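6-aminohexanoate-dimer hydrolase (Bacillus anthracis, PDB 4GB7) probably hydrolyses the amide bond of 6-aminohexanoate dimers, small nylon by-products, as a putative serine hydrolase of the beta-lactamase family. Local coordinates at residues D309-G314 with V388-S393; E335-V340 with W359-N364; G367-L372 with L379-K384. All blocks are in the same frame, centred on the assembly; numbering follows the deposited sequence.

Interaction 1: residues D309-G314 with V388-S393; sequences DMARFG and VIVHFS
V390 of strand 388-393 pushes its methyl CG2 against the backbone of helix 309-314, where it makes the closest approach of the contact, 3.4 Å from A311 N. A311 CB lies alongside this methyl, and M310 CB, one residue earlier in the helix, is 3.8 Å from V390 CG2. The torsion explains the arrangement: with CG1 anti to the backbone N (chi1 179°), CG2, beside the backbone N, is the branch that meets A311, and both methyls touch M310 CB.

V388 uses both branches two residues earlier. Its CG1 reaches A311 O at 4.0 Å, and its CG2 rests 3.7 Å from G314 C. Because G314 has no side chain, the valine settles directly on the helix backbone. At the far end of the strand F392 adds a ring: M310 CG approaches CZ at 3.7 Å, near the ring plane and at its edge, with the two side chains crossing at about a right angle. M310 is a selenomethionine deposited in two conformers, so this last touch is less certain than those made by its CB.

Away from the strand, R312 NH1 forms a salt bridge of 2.9 Å to D309 OD1, and E284 is a second acidic partner of the same NH1. H391, pointing to the opposite face of the strand, hydrogen-bonds to Y410 of helix 402-417.

The segment axes approach to 8.0 Å and run at 147°, closer to antiparallel than to perpendicular. A strand face of V388, V390 and F392 pressed on a helix that presents M310, A311 and G314, with another helix behind the sheet, exemplifies the layered alpha/beta sandwich of the serine beta-lactamase fold.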
ATOM      1  N   ASP A 309      -4.019  12.545   4.291  1.00 14.31           N
ATOM      2  CA  ASP A 309      -4.338  11.573   5.323  1.00 14.44           C
ATOM      3  C   ASP A 309      -3.280  10.472   5.361  1.00 16.65           C
ATOM      4  O   ASP A 309      -2.882  10.026   6.445  1.00 16.22           O
ATOM      5  CB  ASP A 309      -5.759  10.999   5.161  1.00 16.63           C
ATOM      6  CG  ASP A 309      -6.842  11.992   5.649  1.00 15.08           C
ATOM      7  OD1 ASP A 309      -6.463  12.965   6.362  1.00 16.06           O
ATOM      8  OD2 ASP A 309      -8.045  11.782   5.413  1.00 18.16           O
HETATM    9  N   MSE A 310      -2.835  10.018   4.212  1.00 15.31           N
HETATM   10  CA  MSE A 310      -1.731   9.064   4.165  0.60 16.00           C
HETATM   11  C   MSE A 310      -0.472   9.651   4.759  1.00 15.14           C
HETATM   12  O   MSE A 310       0.265   8.958   5.419  1.00 19.20           O
HETATM   13  CB  MSE A 310      -1.437   8.590   2.768  0.60 17.40           C
HETATM   14  CG  MSE A 310      -2.438   7.652   2.250  0.60 14.73           C
HETATM   15 SE   MSE A 310      -2.588   6.029   3.347  0.42 20.38          SE
HETATM   16  CE  MSE A 310      -0.772   5.865   3.997  0.60 17.66           C
ATOM     17  N   ALA A 311      -0.242  10.951   4.570  1.00 15.54           N
ATOM     18  CA  ALA A 311       0.894  11.614   5.182  1.00 14.95           C
ATOM     19  C   ALA A 311       0.824  11.627   6.710  1.00 16.82           C
ATOM     20  O   ALA A 311       1.836  11.500   7.392  1.00 19.07           O
ATOM     21  CB  ALA A 311       1.012  13.014   4.643  1.00 15.55           C
ATOM     22  N   ARG A 312      -0.383  11.797   7.249  1.00 17.45           N
ATOM     23  CA  ARG A 312      -0.580  11.726   8.680  1.00 15.60           C
ATOM     24  C   ARG A 312      -0.183  10.355   9.189  1.00 15.57           C
ATOM     25  O   ARG A 312       0.509  10.239  10.209  1.00 17.42           O
ATOM     26  CB  ARG A 312      -2.036  11.992   9.057  1.00 16.78           C
ATOM     27  CG  ARG A 312      -2.516  13.408   8.755  1.00 16.57           C
ATOM     28  CD  ARG A 312      -3.997  13.633   9.114  1.00 19.59           C
ATOM     29  NE  ARG A 312      -4.289  15.056   9.119  1.00 17.10           N
ATOM     30  CZ  ARG A 312      -4.559  15.762   8.017  1.00 16.92           C
ATOM     31  NH1 ARG A 312      -4.669  15.174   6.826  1.00 17.69           N
ATOM     32  NH2 ARG A 312      -4.709  17.074   8.115  1.00 18.93           N
ATOM     33  N   PHE A 313      -0.572   9.313   8.475  1.00 13.62           N
ATOM     34  CA  PHE A 313      -0.188   7.944   8.877  1.00 16.69           C
ATOM     35  C   PHE A 313       1.359   7.754   8.783  1.00 15.00           C
ATOM     36  O   PHE A 313       1.990   7.179   9.619  1.00 17.78           O
ATOM     37  CB  PHE A 313      -0.864   6.930   7.982  1.00 15.46           C
ATOM     38  CG  PHE A 313      -0.487   5.509   8.291  1.00 16.16           C
ATOM     39  CD1 PHE A 313      -0.942   4.929   9.448  1.00 17.25           C
ATOM     40  CD2 PHE A 313       0.307   4.744   7.431  1.00 17.08           C
ATOM     41  CE1 PHE A 313      -0.629   3.622   9.735  1.00 19.77           C
ATOM     42  CE2 PHE A 313       0.623   3.422   7.726  1.00 18.00           C
ATOM     43  CZ  PHE A 313       0.156   2.870   8.868  1.00 19.14           C
ATOM     44  N   GLY A 314       1.954   8.322   7.740  1.00 15.74           N
ATOM     45  CA  GLY A 314       3.396   8.329   7.603  1.00 16.58           C
ATOM     46  C   GLY A 314       4.105   8.962   8.787  1.00 15.95           C
ATOM     47  O   GLY A 314       5.110   8.439   9.293  1.00 18.93           O
ATOM     48  N   VAL A 388       8.382  12.548   5.314  1.00 14.74           N
ATOM     49  CA  VAL A 388       7.373  11.641   4.746  1.00 14.23           C
ATOM     50  C   VAL A 388       7.038  12.136   3.336  1.00 15.45           C
ATOM     51  O   VAL A 388       6.763  13.331   3.140  1.00 16.49           O
ATOM     52  CB  VAL A 388       6.103  11.627   5.590  1.00 15.45           C
ATOM     53  CG1 VAL A 388       4.987  10.769   4.957  1.00 15.99           C
ATOM     54  CG2 VAL A 388       6.415  11.178   7.006  1.00 17.01           C
ATOM     55  N   ILE A 389       6.985  11.207   2.377  1.00 14.78           N
ATOM     56  CA  ILE A 389       6.467  11.505   1.048  1.00 15.60           C
ATOM     57  C   ILE A 389       5.322  10.552   0.735  1.00 15.59           C
ATOM     58  O   ILE A 389       5.429   9.339   0.938  1.00 16.47           O
ATOM     59  CB  ILE A 389       7.544  11.460  -0.020  1.00 14.57           C
ATOM     60  CG1 ILE A 389       8.588  12.592   0.233  1.00 19.62           C
ATOM     61  CG2 ILE A 389       6.983  11.480  -1.436  1.00 17.01           C
ATOM     62  CD1 ILE A 389       9.668  12.662  -0.824  1.00 19.62           C
ATOM     63  N   VAL A 390       4.233  11.131   0.294  1.00 13.92           N
ATOM     64  CA  VAL A 390       3.080  10.421  -0.272  1.00 15.32           C
ATOM     65  C   VAL A 390       3.018  10.724  -1.731  1.00 14.67           C
ATOM     66  O   VAL A 390       3.004  11.885  -2.124  1.00 14.88           O
ATOM     67  CB  VAL A 390       1.750  10.790   0.406  1.00 14.48           C
ATOM     68  CG1 VAL A 390       0.584  10.044  -0.249  1.00 15.18           C
ATOM     69  CG2 VAL A 390       1.794  10.417   1.903  1.00 16.44           C
ATOM     70  N   HIS A 391       2.944   9.676  -2.544  1.00 15.61           N
ATOM     71  CA  HIS A 391       2.970   9.840  -4.002  1.00 14.70           C
ATOM     72  C   HIS A 391       1.880   8.984  -4.561  1.00 15.57           C
ATOM     73  O   HIS A 391       1.937   7.732  -4.387  1.00 15.49           O
ATOM     74  CB  HIS A 391       4.360   9.415  -4.522  1.00 16.04           C
ATOM     75  CG  HIS A 391       4.701   9.920  -5.891  1.00 16.01           C
ATOM     76  ND1 HIS A 391       5.970  10.109  -6.264  1.00 14.49           N
ATOM     77  CD2 HIS A 391       3.924  10.220  -6.961  1.00 16.03           C
ATOM     78  CE1 HIS A 391       6.001  10.588  -7.527  1.00 15.85           C
ATOM     79  NE2 HIS A 391       4.745  10.651  -7.963  1.00 16.44           N
ATOM     80  N   PHE A 392       0.867   9.609  -5.168  1.00 15.10           N
ATOM     81  CA  PHE A 392      -0.235   8.915  -5.802  1.00 13.60           C
ATOM     82  C   PHE A 392      -0.207   9.186  -7.270  1.00 15.98           C
ATOM     83  O   PHE A 392       0.039  10.343  -7.660  1.00 16.79           O
ATOM     84  CB  PHE A 392      -1.620   9.385  -5.332  1.00 15.92           C
ATOM     85  CG  PHE A 392      -1.964   9.129  -3.917  1.00 15.43           C
ATOM     86  CD1 PHE A 392      -1.295   8.189  -3.132  1.00 16.21           C
ATOM     87  CD2 PHE A 392      -3.099   9.786  -3.398  1.00 17.22           C
ATOM     88  CE1 PHE A 392      -1.712   7.997  -1.807  1.00 15.57           C
ATOM     89  CE2 PHE A 392      -3.512   9.571  -2.096  1.00 18.42           C
ATOM     90  CZ  PHE A 392      -2.825   8.656  -1.315  1.00 17.29           C
ATOM     91  N   SER A 393      -0.503   8.156  -8.069  1.00 15.20           N
ATOM     92  CA  SER A 393      -0.442   8.286  -9.519  1.00 15.82           C
ATOM     93  C   SER A 393      -1.529   7.440 -10.144  1.00 15.35           C
ATOM     94  O   SER A 393      -2.170   6.600  -9.505  1.00 16.94           O
ATOM     95  CB  SER A 393       0.943   7.913 -10.094  1.00 13.40           C
ATOM     96  OG  SER A 393       2.017   8.527  -9.408  1.00 16.04           O
TER

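Interaction 2: residues E335-V340 with W359-N364; sequences EDIKNV and WWIPHN
I337 lays its terminal methyl over one face of the W359 indole, and here the contact is tightest. CD1 comes to 3.3 Å from W359 CD1 and sits over the CG-CD1 edge of the five-membered ring; chi2 of 161° puts this methyl anti to CA, extended toward the tryptophan. The CG2 branch of I337 meets I361 instead, 3.8 Å from its CG1. I361 then turns its own CD1 to V340, with V340 CB at 3.5 Å and both valine methyls only slightly farther. These four apolar side chains are all buried.

The other side of the contact is thinner and partly open to solvent, and it is polar. H363 NE2 donates to V340 O over 2.8 Å, with a nearly straight N-H...O angle of 161°. The oxygen lies in the plane of the imidazole, whereas the donor stands above the plane of the carbonyl. The I361 CG2 methyl lies over one face of this ring, toward its rim. H363 ND1 is bonded to S352 O, so both ring nitrogens face carbonyl oxygens, which would suit a protonated imidazole.

Strand 359-361 pairs with strand 354-356 in a small antiparallel hairpin. The arrangement is that of the end of a short helix packed on a two-stranded hairpin, and W359 lies near, without touching, a probable SxxK motif like that of serine beta-lactamases.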
ATOM      1  N   GLU A 335      10.711   0.080  14.854  1.00 22.81           N
ATOM      2  CA  GLU A 335      11.949  -0.370  15.460  0.60 23.52           C
ATOM      3  C   GLU A 335      12.467  -1.588  14.691  1.00 24.40           C
ATOM      4  O   GLU A 335      13.635  -1.673  14.323  1.00 24.93           O
ATOM      5  CB  GLU A 335      11.746  -0.778  16.941  0.60 24.20           C
ATOM      6  CG  GLU A 335      13.065  -1.094  17.643  0.60 33.05           C
ATOM      7  CD  GLU A 335      12.941  -1.455  19.120  0.60 38.48           C
ATOM      8  OE1 GLU A 335      11.907  -2.013  19.534  0.60 43.36           O
ATOM      9  OE2 GLU A 335      13.918  -1.206  19.857  0.60 48.30           O
ATOM     10  N   ASP A 336      11.583  -2.548  14.480  1.00 24.09           N
ATOM     11  CA  ASP A 336      11.974  -3.801  13.837  1.00 24.51           C
ATOM     12  C   ASP A 336      12.397  -3.581  12.382  1.00 23.62           C
ATOM     13  O   ASP A 336      13.359  -4.191  11.905  1.00 26.34           O
ATOM     14  CB  ASP A 336      10.857  -4.835  13.902  1.00 22.87           C
ATOM     15  CG  ASP A 336      10.638  -5.371  15.310  1.00 25.12           C
ATOM     16  OD1 ASP A 336      11.394  -4.991  16.228  1.00 29.53           O
ATOM     17  OD2 ASP A 336       9.678  -6.167  15.501  1.00 28.40           O
ATOM     18  N   ILE A 337      11.702  -2.689  11.694  1.00 20.79           N
ATOM     19  CA  ILE A 337      12.062  -2.361  10.349  1.00 20.96           C
ATOM     20  C   ILE A 337      13.436  -1.739  10.279  1.00 25.40           C
ATOM     21  O   ILE A 337      14.271  -2.135   9.446  1.00 26.77           O
ATOM     22  CB  ILE A 337      11.027  -1.451   9.700  1.00 23.22           C
ATOM     23  CG1 ILE A 337       9.738  -2.248   9.438  1.00 27.87           C
ATOM     24  CG2 ILE A 337      11.588  -0.848   8.438  1.00 25.87           C
ATOM     25  CD1 ILE A 337       8.495  -1.383   9.229  1.00 30.52           C
ATOM     26  N   LYS A 338      13.690  -0.770  11.157  1.00 23.05           N
ATOM     27  CA  LYS A 338      14.966  -0.047  11.148  1.00 29.88           C
ATOM     28  C   LYS A 338      16.147  -0.915  11.547  1.00 26.12           C
ATOM     29  O   LYS A 338      17.251  -0.647  11.158  1.00 29.38           O
ATOM     30  CB  LYS A 338      14.848   1.242  11.961  1.00 31.83           C
ATOM     31  CG  LYS A 338      13.870   2.222  11.271  1.00 33.45           C
ATOM     32  CD  LYS A 338      13.787   3.587  11.946  1.00 38.15           C
ATOM     33  CE  LYS A 338      13.155   3.501  13.321  1.00 41.00           C
ATOM     34  NZ  LYS A 338      12.846   4.849  13.888  1.00 38.15           N
ATOM     35  N   ASN A 339      15.897  -1.999  12.254  1.00 24.80           N
ATOM     36  CA  ASN A 339      16.950  -2.972  12.601  1.00 28.62           C
ATOM     37  C   ASN A 339      17.208  -4.080  11.564  1.00 28.27           C
ATOM     38  O   ASN A 339      18.073  -4.941  11.785  1.00 31.42           O
ATOM     39  CB  ASN A 339      16.593  -3.609  13.966  1.00 30.21           C
ATOM     40  CG  ASN A 339      16.806  -2.665  15.121  1.00 34.73           C
ATOM     41  OD1 ASN A 339      17.622  -1.736  15.060  1.00 43.20           O
ATOM     42  ND2 ASN A 339      16.076  -2.894  16.184  1.00 35.19           N
ATOM     43  N   VAL A 340      16.481  -4.072  10.438  1.00 24.57           N
ATOM     44  CA  VAL A 340      16.715  -5.057   9.370  1.00 23.47           C
ATOM     45  C   VAL A 340      18.002  -4.687   8.619  1.00 24.82           C
ATOM     46  O   VAL A 340      18.039  -3.672   7.912  1.00 26.94           O
ATOM     47  CB  VAL A 340      15.500  -5.255   8.401  1.00 24.30           C
ATOM     48  CG1 VAL A 340      15.805  -6.245   7.272  1.00 24.67           C
ATOM     49  CG2 VAL A 340      14.283  -5.763   9.147  1.00 24.62           C
ATOM     50  N   TRP A 359       6.490  -4.048   4.795  1.00 16.59           N
ATOM     51  CA  TRP A 359       7.305  -2.879   4.352  1.00 18.06           C
ATOM     52  C   TRP A 359       8.585  -3.272   3.585  1.00 19.05           C
ATOM     53  O   TRP A 359       9.275  -4.250   3.910  1.00 19.16           O
ATOM     54  CB  TRP A 359       7.744  -2.047   5.556  1.00 16.91           C
ATOM     55  CG  TRP A 359       6.615  -1.360   6.241  1.00 17.95           C
ATOM     56  CD1 TRP A 359       5.836  -1.842   7.293  1.00 16.91           C
ATOM     57  CD2 TRP A 359       6.171  -0.013   6.015  1.00 16.27           C
ATOM     58  NE1 TRP A 359       4.934  -0.922   7.674  1.00 17.93           N
ATOM     59  CE2 TRP A 359       5.087   0.212   6.933  1.00 17.01           C
ATOM     60  CE3 TRP A 359       6.521   1.005   5.112  1.00 17.74           C
ATOM     61  CZ2 TRP A 359       4.372   1.392   6.961  1.00 17.06           C
ATOM     62  CZ3 TRP A 359       5.812   2.190   5.166  1.00 20.13           C
ATOM     63  CH2 TRP A 359       4.751   2.385   6.081  1.00 17.67           C
ATOM     64  N   TRP A 360       8.900  -2.499   2.550  1.00 16.81           N
ATOM     65  CA  TRP A 360      10.165  -2.594   1.820  1.00 17.77           C
ATOM     66  C   TRP A 360      11.224  -1.769   2.520  1.00 16.39           C
ATOM     67  O   TRP A 360      10.954  -0.654   3.026  1.00 19.18           O
ATOM     68  CB  TRP A 360      10.049  -2.076   0.387  1.00 17.64           C
ATOM     69  CG  TRP A 360       8.980  -2.763  -0.444  1.00 19.31           C
ATOM     70  CD1 TRP A 360       7.636  -2.483  -0.477  1.00 20.49           C
ATOM     71  CD2 TRP A 360       9.159  -3.905  -1.364  1.00 18.19           C
ATOM     72  NE1 TRP A 360       6.980  -3.322  -1.335  1.00 21.96           N
ATOM     73  CE2 TRP A 360       7.850  -4.203  -1.905  1.00 19.97           C
ATOM     74  CE3 TRP A 360      10.256  -4.679  -1.765  1.00 20.37           C
ATOM     75  CZ2 TRP A 360       7.648  -5.223  -2.802  1.00 19.60           C
ATOM     76  CZ3 TRP A 360      10.048  -5.671  -2.717  1.00 18.65           C
ATOM     77  CH2 TRP A 360       8.780  -5.954  -3.213  1.00 19.67           C
ATOM     78  N   ILE A 361      12.438  -2.311   2.532  1.00 18.04           N
ATOM     79  CA  ILE A 361      13.587  -1.675   3.166  1.00 18.09           C
ATOM     80  C   ILE A 361      14.695  -1.638   2.146  1.00 19.09           C
ATOM     81  O   ILE A 361      15.395  -2.653   1.945  1.00 21.13           O
ATOM     82  CB  ILE A 361      14.036  -2.465   4.419  1.00 19.64           C
ATOM     83  CG1 ILE A 361      12.884  -2.618   5.386  1.00 21.85           C
ATOM     84  CG2 ILE A 361      15.230  -1.794   5.068  1.00 21.37           C
ATOM     85  CD1 ILE A 361      13.052  -3.743   6.368  1.00 24.49           C
ATOM     86  N   PRO A 362      14.831  -0.494   1.436  1.00 19.35           N
ATOM     87  CA  PRO A 362      15.792  -0.430   0.340  1.00 21.01           C
ATOM     88  C   PRO A 362      17.262  -0.425   0.748  1.00 19.58           C
ATOM     89  O   PRO A 362      18.121  -0.545  -0.109  1.00 23.77           O
ATOM     90  CB  PRO A 362      15.460   0.938  -0.318  1.00 24.45           C
ATOM     91  CG  PRO A 362      14.831   1.764   0.765  1.00 24.63           C
ATOM     92  CD  PRO A 362      14.016   0.725   1.516  1.00 21.59           C
ATOM     93  N   HIS A 363      17.541  -0.165   2.018  1.00 17.24           N
ATOM     94  CA  HIS A 363      18.913   0.115   2.519  1.00 17.67           C
ATOM     95  C   HIS A 363      19.582   1.226   1.757  1.00 18.51           C
ATOM     96  O   HIS A 363      20.703   1.081   1.258  1.00 22.33           O
ATOM     97  CB  HIS A 363      19.749  -1.168   2.509  1.00 22.36           C
ATOM     98  CG  HIS A 363      19.199  -2.224   3.420  1.00 23.99           C
ATOM     99  ND1 HIS A 363      18.609  -3.368   2.968  1.00 22.84           N
ATOM    100  CD2 HIS A 363      19.075  -2.243   4.798  1.00 22.24           C
ATOM    101  CE1 HIS A 363      18.184  -4.081   4.028  1.00 19.74           C
ATOM    102  NE2 HIS A 363      18.465  -3.399   5.135  1.00 24.08           N
ATOM    103  N   ASN A 364      18.902   2.354   1.702  1.00 19.73           N
ATOM    104  CA  ASN A 364      19.445   3.532   1.104  1.00 18.11           C
ATOM    105  C   ASN A 364      20.214   4.334   2.155  1.00 19.05           C
ATOM    106  O   ASN A 364      20.264   3.966   3.349  1.00 20.61           O
ATOM    107  CB  ASN A 364      18.395   4.334   0.308  1.00 20.43           C
ATOM    108  CG  ASN A 364      17.454   5.178   1.172  1.00 19.14           C
ATOM    109  OD1 ASN A 364      17.560   5.225   2.402  1.00 18.94           O
ATOM    110  ND2 ASN A 364      16.484   5.845   0.508  1.00 23.30           N
TER

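Interaction 3: residues G367-L372 with L379-K384; sequences GAFEVL and LYIDPK
L379 O accepts a regular hydrogen bond from V371 N at 2.9 Å, and E370 CA, 3.1 Å from the same oxygen, adds a secondary CA-H...O contact. I381 O repeats the pattern, taking F369 N as its hydrogen-bond donor, with A368 CA at 3.2 Å in the lesser, bent CA-H...O role. Reciprocal bonds from L379 N and I381 N make F369-I381 and V371-L379 hydrogen-bonded pairs of an antiparallel ladder, with E370-Y380 the non-hydrogen-bonded pair between them.

The side chains of F369, V371, L379 and I381 share one face. F369 CG is held between the backbone N and the carbonyl carbon (chi1 58°), and the ring folds across the strands onto I381. I381 CB stands over its face in a CH-pi contact, 4.1 Å from the ring centroid, while P383 CG lies near the ring edge. W359 meets the same phenylalanine edge-to-face.

On the other face, E370 OE1 lies in the plane of the Y380 ring, 3.4 Å from its CD1, with carboxylate and ring planes 67° apart. A368 CB packs near the phenol oxygen, which is hydrogen-bonded to N364.

A carboxylate oxygen at a C-H edge probably gains from the slight positive charge there. The chemistry thus implies a hairpin whose backbone supplies the directional bonds while one face is apolar and the other mixes aromatic and polar groups.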
ATOM      1  N   GLY A 367      18.330   5.301   5.378  1.00 19.23           N
ATOM      2  CA  GLY A 367      17.687   4.320   6.249  1.00 17.81           C
ATOM      3  C   GLY A 367      16.157   4.350   6.011  1.00 17.86           C
ATOM      4  O   GLY A 367      15.380   4.014   6.929  1.00 19.97           O
ATOM      5  N   ALA A 368      15.734   4.727   4.787  1.00 16.39           N
ATOM      6  CA  ALA A 368      14.280   4.886   4.504  1.00 15.55           C
ATOM      7  C   ALA A 368      13.592   3.556   4.439  1.00 18.04           C
ATOM      8  O   ALA A 368      14.215   2.521   4.186  1.00 21.73           O
ATOM      9  CB  ALA A 368      14.020   5.725   3.262  1.00 15.89           C
ATOM     10  N   PHE A 369      12.298   3.561   4.665  1.00 18.62           N
ATOM     11  CA  PHE A 369      11.491   2.405   4.442  1.00 18.26           C
ATOM     12  C   PHE A 369      10.218   2.882   3.730  1.00 17.14           C
ATOM     13  O   PHE A 369       9.855   4.040   3.792  1.00 18.84           O
ATOM     14  CB  PHE A 369      11.257   1.576   5.745  1.00 18.71           C
ATOM     15  CG  PHE A 369      10.598   2.338   6.873  1.00 19.56           C
ATOM     16  CD1 PHE A 369      11.343   3.156   7.702  1.00 21.82           C
ATOM     17  CD2 PHE A 369       9.250   2.231   7.099  1.00 22.77           C
ATOM     18  CE1 PHE A 369      10.765   3.845   8.751  1.00 22.54           C
ATOM     19  CE2 PHE A 369       8.639   2.930   8.144  1.00 22.37           C
ATOM     20  CZ  PHE A 369       9.382   3.751   8.969  1.00 20.89           C
ATOM     21  N   GLU A 370       9.596   1.992   2.985  1.00 16.22           N
ATOM     22  CA  GLU A 370       8.528   2.401   2.123  1.00 16.09           C
ATOM     23  C   GLU A 370       7.578   1.267   1.806  1.00 17.24           C
ATOM     24  O   GLU A 370       7.913   0.085   1.955  1.00 18.33           O
ATOM     25  CB  GLU A 370       9.102   2.973   0.810  1.00 17.80           C
ATOM     26  CG  GLU A 370       9.937   2.002  -0.026  1.00 17.45           C
ATOM     27  CD  GLU A 370      10.653   2.551  -1.222  1.00 24.45           C
ATOM     28  OE1 GLU A 370      10.404   3.698  -1.589  1.00 25.63           O
ATOM     29  OE2 GLU A 370      11.424   1.778  -1.866  1.00 28.26           O
ATOM     30  N   VAL A 371       6.389   1.642   1.372  1.00 15.51           N
ATOM     31  CA  VAL A 371       5.446   0.723   0.718  1.00 16.20           C
ATOM     32  C   VAL A 371       5.127   1.265  -0.655  1.00 16.45           C
ATOM     33  O   VAL A 371       5.013   2.485  -0.843  1.00 16.84           O
ATOM     34  CB  VAL A 371       4.230   0.385   1.629  1.00 15.56           C
ATOM     35  CG1 VAL A 371       3.462   1.686   1.980  1.00 16.95           C
ATOM     36  CG2 VAL A 371       3.348  -0.701   0.979  1.00 17.31           C
ATOM     37  N   LEU A 372       4.982   0.347  -1.606  1.00 15.51           N
ATOM     38  CA  LEU A 372       4.878   0.683  -3.029  1.00 15.26           C
ATOM     39  C   LEU A 372       3.581   0.089  -3.506  1.00 15.89           C
ATOM     40  O   LEU A 372       3.147  -0.960  -2.970  1.00 19.25           O
ATOM     41  CB  LEU A 372       6.035   0.066  -3.795  1.00 18.02           C
ATOM     42  CG  LEU A 372       7.412   0.597  -3.369  1.00 20.38           C
ATOM     43  CD1 LEU A 372       8.526  -0.358  -3.833  1.00 26.73           C
ATOM     44  CD2 LEU A 372       7.617   2.010  -3.892  1.00 25.37           C
ATOM     45  N   LEU A 379       4.261   5.270  -0.355  1.00 16.21           N
ATOM     46  CA  LEU A 379       4.446   5.922   0.949  1.00 15.95           C
ATOM     47  C   LEU A 379       5.864   5.703   1.376  1.00 15.88           C
ATOM     48  O   LEU A 379       6.295   4.539   1.584  1.00 16.03           O
ATOM     49  CB  LEU A 379       3.493   5.352   2.012  1.00 15.02           C
ATOM     50  CG  LEU A 379       3.645   5.895   3.421  1.00 15.70           C
ATOM     51  CD1 LEU A 379       3.471   7.412   3.579  1.00 18.43           C
ATOM     52  CD2 LEU A 379       2.675   5.118   4.334  1.00 18.19           C
ATOM     53  N   TYR A 380       6.593   6.766   1.554  1.00 15.97           N
ATOM     54  CA  TYR A 380       8.068   6.717   1.772  1.00 14.73           C
ATOM     55  C   TYR A 380       8.399   7.486   3.070  1.00 15.27           C
ATOM     56  O   TYR A 380       8.019   8.661   3.239  1.00 15.89           O
ATOM     57  CB  TYR A 380       8.762   7.360   0.579  1.00 14.81           C
ATOM     58  CG  TYR A 380      10.273   7.516   0.678  1.00 16.49           C
ATOM     59  CD1 TYR A 380      11.150   6.522   0.207  1.00 15.40           C
ATOM     60  CD2 TYR A 380      10.844   8.664   1.195  1.00 15.79           C
ATOM     61  CE1 TYR A 380      12.533   6.672   0.275  1.00 15.74           C
ATOM     62  CE2 TYR A 380      12.220   8.822   1.271  1.00 17.27           C
ATOM     63  CZ  TYR A 380      13.065   7.832   0.779  1.00 17.24           C
ATOM     64  OH  TYR A 380      14.431   7.984   0.824  1.00 17.58           O
ATOM     65  N   ILE A 381       9.099   6.823   3.992  1.00 17.20           N
ATOM     66  CA  ILE A 381       9.418   7.412   5.276  1.00 16.74           C
ATOM     67  C   ILE A 381      10.923   7.426   5.423  1.00 16.11           C
ATOM     68  O   ILE A 381      11.571   6.358   5.355  1.00 18.28           O
ATOM     69  CB  ILE A 381       8.770   6.612   6.431  1.00 16.92           C
ATOM     70  CG1 ILE A 381       7.218   6.512   6.164  1.00 21.60           C
ATOM     71  CG2 ILE A 381       9.152   7.248   7.768  1.00 19.21           C
ATOM     72  CD1 ILE A 381       6.509   5.681   7.162  1.00 24.94           C
ATOM     73  N   ASP A 382      11.465   8.599   5.683  1.00 15.54           N
ATOM     74  CA  ASP A 382      12.912   8.821   5.842  1.00 15.67           C
ATOM     75  C   ASP A 382      13.171   9.266   7.271  1.00 15.27           C
ATOM     76  O   ASP A 382      12.950  10.377   7.635  1.00 17.82           O
ATOM     77  CB  ASP A 382      13.362   9.891   4.836  1.00 14.47           C
ATOM     78  CG  ASP A 382      14.808  10.326   4.993  1.00 17.87           C
ATOM     79  OD1 ASP A 382      15.431   9.975   6.001  1.00 17.86           O
ATOM     80  OD2 ASP A 382      15.354  10.982   4.047  1.00 19.39           O
ATOM     81  N   PRO A 383      13.604   8.330   8.134  1.00 17.18           N
ATOM     82  CA  PRO A 383      13.835   8.688   9.518  1.00 16.30           C
ATOM     83  C   PRO A 383      15.096   9.539   9.753  1.00 17.48           C
ATOM     84  O   PRO A 383      15.205  10.167  10.812  1.00 24.12           O
ATOM     85  CB  PRO A 383      13.941   7.352  10.204  1.00 20.61           C
ATOM     86  CG  PRO A 383      14.140   6.357   9.167  1.00 27.49           C
ATOM     87  CD  PRO A 383      13.972   6.957   7.821  1.00 19.53           C
ATOM     88  N   LYS A 384      16.022   9.598   8.780  1.00 17.29           N
ATOM     89  CA  LYS A 384      17.230  10.396   8.962  1.00 19.34           C
ATOM     90  C   LYS A 384      16.872  11.889   8.807  1.00 19.42           C
ATOM     91  O   LYS A 384      17.306  12.719   9.619  1.00 21.10           O
ATOM     92  CB  LYS A 384      18.329  10.015   7.964  1.00 19.94           C
ATOM     93  CG  LYS A 384      19.665  10.700   8.205  1.00 21.38           C
ATOM     94  CD  LYS A 384      20.756  10.183   7.288  1.00 24.06           C
ATOM     95  CE  LYS A 384      22.126  10.699   7.678  1.00 36.91           C
ATOM     96  NZ  LYS A 384      22.376  11.939   6.906  1.00 48.10           N
TER

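How the interactions relate
Following the chain from its N terminus, the helix of 309-314 comes first, and interaction 1 closes only when strand 388-393 arrives, after both other contacts are complete. Interactions 2 and 3 are therefore nested inside its loop, and they lie in series: interaction 2 joins 335-340 to 359-364 before interaction 3 closes the hairpin of 367-372 and 379-384. That hairpin is the physical go-between. I389 N probably bonds to Y380 O on the side of interaction 1, and W360 N to E370 O on the side of interaction 2. Interactions 1 and 2 do not touch, their centres being about 18 Å apart. Together the contacts tie two helices and the small hairpin to the five-stranded sheet.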